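Local coordinates for protein galectin 2 (Gallus gallus, PDB 2YMZ) that is a galectin-type lectin that probably binds galactoside-containing carbohydrates, at residues E86-D90 against K91-K95. Numbering follows the deposited sequence.
Sequences EFLGD and KFLVK
E86 pairs with L93 and reaches on to K95. Its CB lies 3.9 Å from L93 O, which accepts the bond from E86 N (2.8 Å). CG is set beside the backbone N (chi1 -82°), and the chain then runs extended, slanting off the sheet toward K95. OE1 meets L93 CD2 at 3.4 Å and K95 CE. OE2 forms a salt bridge to K95 NZ, weak as a hydrogen bond at 3.3 Å. On the same face, L88 CD1 packs on L93 CD2 at 3.9 Å.

F87 and F92 point to the other, buried face. F92 CE1 sits over one face of the F87 ring, toward its rim, 3.7 Å from F87 CD1. The ring planes meet obliquely at 40°. F92 also packs on A42 and L43 of strand 40-48 in the opposing sheet.

At the turn, L88 N donates to K91 O. K91 N returns a longer bond to L88 O, from above the carbonyl plane. One water links L88 O to K91 NZ. The two-residue loop G89-D90 forms a type II' turn, whose positive phi at G89 (68°) suits glycine. It closes a beta hairpin of the galectin beta sandwich.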
ATOM      1  N   GLU A  86     -11.512  -5.819  10.429  1.00 21.96           N
ATOM      2  CA  GLU A  86     -12.297  -4.740  11.046  1.00 24.12           C
ATOM      3  C   GLU A  86     -11.803  -4.449  12.427  1.00 23.12           C
ATOM      4  O   GLU A  86     -11.430  -5.414  13.161  1.00 23.95           O
ATOM      5  CB  GLU A  86     -13.694  -5.194  11.102  1.00 24.89           C
ATOM      6  CG  GLU A  86     -14.283  -4.947   9.744  1.00 37.25           C
ATOM      7  CD  GLU A  86     -15.469  -5.780   9.499  1.00 42.17           C
ATOM      8  OE1 GLU A  86     -15.790  -6.572  10.399  1.00 47.95           O
ATOM      9  OE2 GLU A  86     -16.060  -5.628   8.386  1.00 45.65           O
ATOM     10  N   PHE A  87     -11.723  -3.146  12.733  1.00 22.91           N
ATOM     11  CA  PHE A  87     -11.204  -2.662  13.990  1.00 22.41           C
ATOM     12  C   PHE A  87     -12.463  -2.451  14.850  1.00 25.79           C
ATOM     13  O   PHE A  87     -13.239  -1.484  14.617  1.00 24.64           O
ATOM     14  CB  PHE A  87     -10.421  -1.368  13.725  1.00 21.04           C
ATOM     15  CG  PHE A  87      -9.687  -0.810  14.926  1.00 20.90           C
ATOM     16  CD1 PHE A  87     -10.005  -1.207  16.233  1.00 22.03           C
ATOM     17  CD2 PHE A  87      -8.759   0.194  14.736  1.00 23.75           C
ATOM     18  CE1 PHE A  87      -9.356  -0.674  17.324  1.00 24.43           C
ATOM     19  CE2 PHE A  87      -8.063   0.736  15.842  1.00 24.53           C
ATOM     20  CZ  PHE A  87      -8.394   0.313  17.124  1.00 25.19           C
ATOM     21  N   LEU A  88     -12.751  -3.403  15.728  1.00 27.04           N
ATOM     22  CA  LEU A  88     -14.014  -3.350  16.438  1.00 27.92           C
ATOM     23  C   LEU A  88     -13.810  -3.063  17.947  1.00 29.84           C
ATOM     24  O   LEU A  88     -14.135  -3.895  18.786  1.00 31.13           O
ATOM     25  CB  LEU A  88     -14.845  -4.607  16.170  1.00 26.71           C
ATOM     26  CG  LEU A  88     -15.239  -4.833  14.714  1.00 27.07           C
ATOM     27  CD1 LEU A  88     -16.033  -6.093  14.628  1.00 29.65           C
ATOM     28  CD2 LEU A  88     -16.054  -3.693  14.144  1.00 26.56           C
ATOM     29  N   GLY A  89     -13.205  -1.919  18.266  1.00 30.16           N
ATOM     30  CA  GLY A  89     -13.063  -1.521  19.648  1.00 32.07           C
ATOM     31  C   GLY A  89     -12.112  -2.431  20.374  1.00 29.94           C
ATOM     32  O   GLY A  89     -10.906  -2.284  20.208  1.00 33.89           O
ATOM     33  N   ASP A  90     -12.667  -3.377  21.143  1.00 25.30           N
ATOM     34  CA  ASP A  90     -11.882  -4.270  22.000  0.50 28.04           C
ATOM     35  C   ASP A  90     -11.349  -5.504  21.250  1.00 28.40           C
ATOM     36  O   ASP A  90     -10.689  -6.361  21.842  1.00 28.73           O
ATOM     37  CB  ASP A  90     -12.696  -4.721  23.234  0.50 29.22           C
ATOM     38  CG  ASP A  90     -13.755  -5.746  22.898  0.50 29.60           C
ATOM     39  OD1 ASP A  90     -14.292  -5.704  21.781  0.50 32.81           O
ATOM     40  OD2 ASP A  90     -14.064  -6.603  23.756  0.50 35.94           O
ATOM     41  N   LYS A  91     -11.647  -5.593  19.966  1.00 25.35           N
ATOM     42  CA  LYS A  91     -11.145  -6.722  19.203  1.00 25.51           C
ATOM     43  C   LYS A  91     -11.005  -6.371  17.740  1.00 25.42           C
ATOM     44  O   LYS A  91     -11.601  -5.439  17.245  1.00 24.40           O
ATOM     45  CB  LYS A  91     -12.088  -7.905  19.326  1.00 24.06           C
ATOM     46  CG  LYS A  91     -13.490  -7.681  18.805  1.00 32.00           C
ATOM     47  CD  LYS A  91     -14.405  -8.871  19.104  1.00 41.10           C
ATOM     48  CE  LYS A  91     -15.698  -8.850  18.273  1.00 53.20           C
ATOM     49  NZ  LYS A  91     -16.854  -8.242  19.018  1.00 59.01           N
ATOM     50  N   PHE A  92     -10.209  -7.204  17.087  1.00 24.37           N
ATOM     51  CA  PHE A  92     -10.107  -7.227  15.617  1.00 22.96           C
ATOM     52  C   PHE A  92     -10.846  -8.427  15.081  1.00 21.90           C
ATOM     53  O   PHE A  92     -10.844  -9.545  15.659  1.00 24.79           O
ATOM     54  CB  PHE A  92      -8.630  -7.240  15.230  1.00 21.04           C
ATOM     55  CG  PHE A  92      -7.888  -6.049  15.752  1.00 22.47           C
ATOM     56  CD1 PHE A  92      -7.989  -4.793  15.111  1.00 24.32           C
ATOM     57  CD2 PHE A  92      -7.167  -6.131  16.904  1.00 22.53           C
ATOM     58  CE1 PHE A  92      -7.331  -3.694  15.621  1.00 26.53           C
ATOM     59  CE2 PHE A  92      -6.496  -5.041  17.424  1.00 25.11           C
ATOM     60  CZ  PHE A  92      -6.575  -3.801  16.778  1.00 27.96           C
ATOM     61  N   LEU A  93     -11.484  -8.237  13.935  1.00 18.44           N
ATOM     62  CA  LEU A  93     -12.144  -9.340  13.393  1.00 19.98           C
ATOM     63  C   LEU A  93     -11.569  -9.464  11.961  1.00 23.41           C
ATOM     64  O   LEU A  93     -11.574  -8.473  11.222  1.00 23.53           O
ATOM     65  CB  LEU A  93     -13.633  -9.019  13.383  1.00 27.82           C
ATOM     66  CG  LEU A  93     -14.593 -10.059  12.839  1.00 35.95           C
ATOM     67  CD1 LEU A  93     -14.924 -11.088  13.915  1.00 42.27           C
ATOM     68  CD2 LEU A  93     -15.876  -9.339  12.420  1.00 41.97           C
ATOM     69  N   VAL A  94     -11.153 -10.670  11.552  1.00 19.00           N
ATOM     70  CA  VAL A  94     -10.640 -10.893  10.203  1.00 18.16           C
ATOM     71  C   VAL A  94     -11.631 -11.805   9.479  1.00 19.63           C
ATOM     72  O   VAL A  94     -11.843 -12.988   9.866  1.00 24.83           O
ATOM     73  CB  VAL A  94      -9.210 -11.486  10.195  1.00 19.00           C
ATOM     74  CG1 VAL A  94      -8.692 -11.525   8.724  1.00 16.54           C
ATOM     75  CG2 VAL A  94      -8.248 -10.634  11.046  1.00 17.96           C
ATOM     76  N   LYS A  95     -12.223 -11.317   8.393  1.00 17.59           N
ATOM     77  CA  LYS A  95     -13.158 -12.190   7.641  1.00 19.77           C
ATOM     78  C   LYS A  95     -12.460 -12.839   6.470  1.00 25.26           C
ATOM     79  O   LYS A  95     -11.778 -12.180   5.656  1.00 20.78           O
ATOM     80  CB  LYS A  95     -14.326 -11.394   7.071  1.00 24.46           C
ATOM     81  CG  LYS A  95     -15.111 -10.657   8.108  1.00 28.76           C
ATOM     82  CD  LYS A  95     -16.314 -10.034   7.384  1.00 40.06           C
ATOM     83  CE  LYS A  95     -16.905  -8.948   8.271  1.00 43.49           C
ATOM     84  NZ  LYS A  95     -17.897  -8.172   7.450  1.00 50.01           N
TER
HETATM   85  O   HOH W   1     -16.389  -5.557  19.615  1.00 38.36           O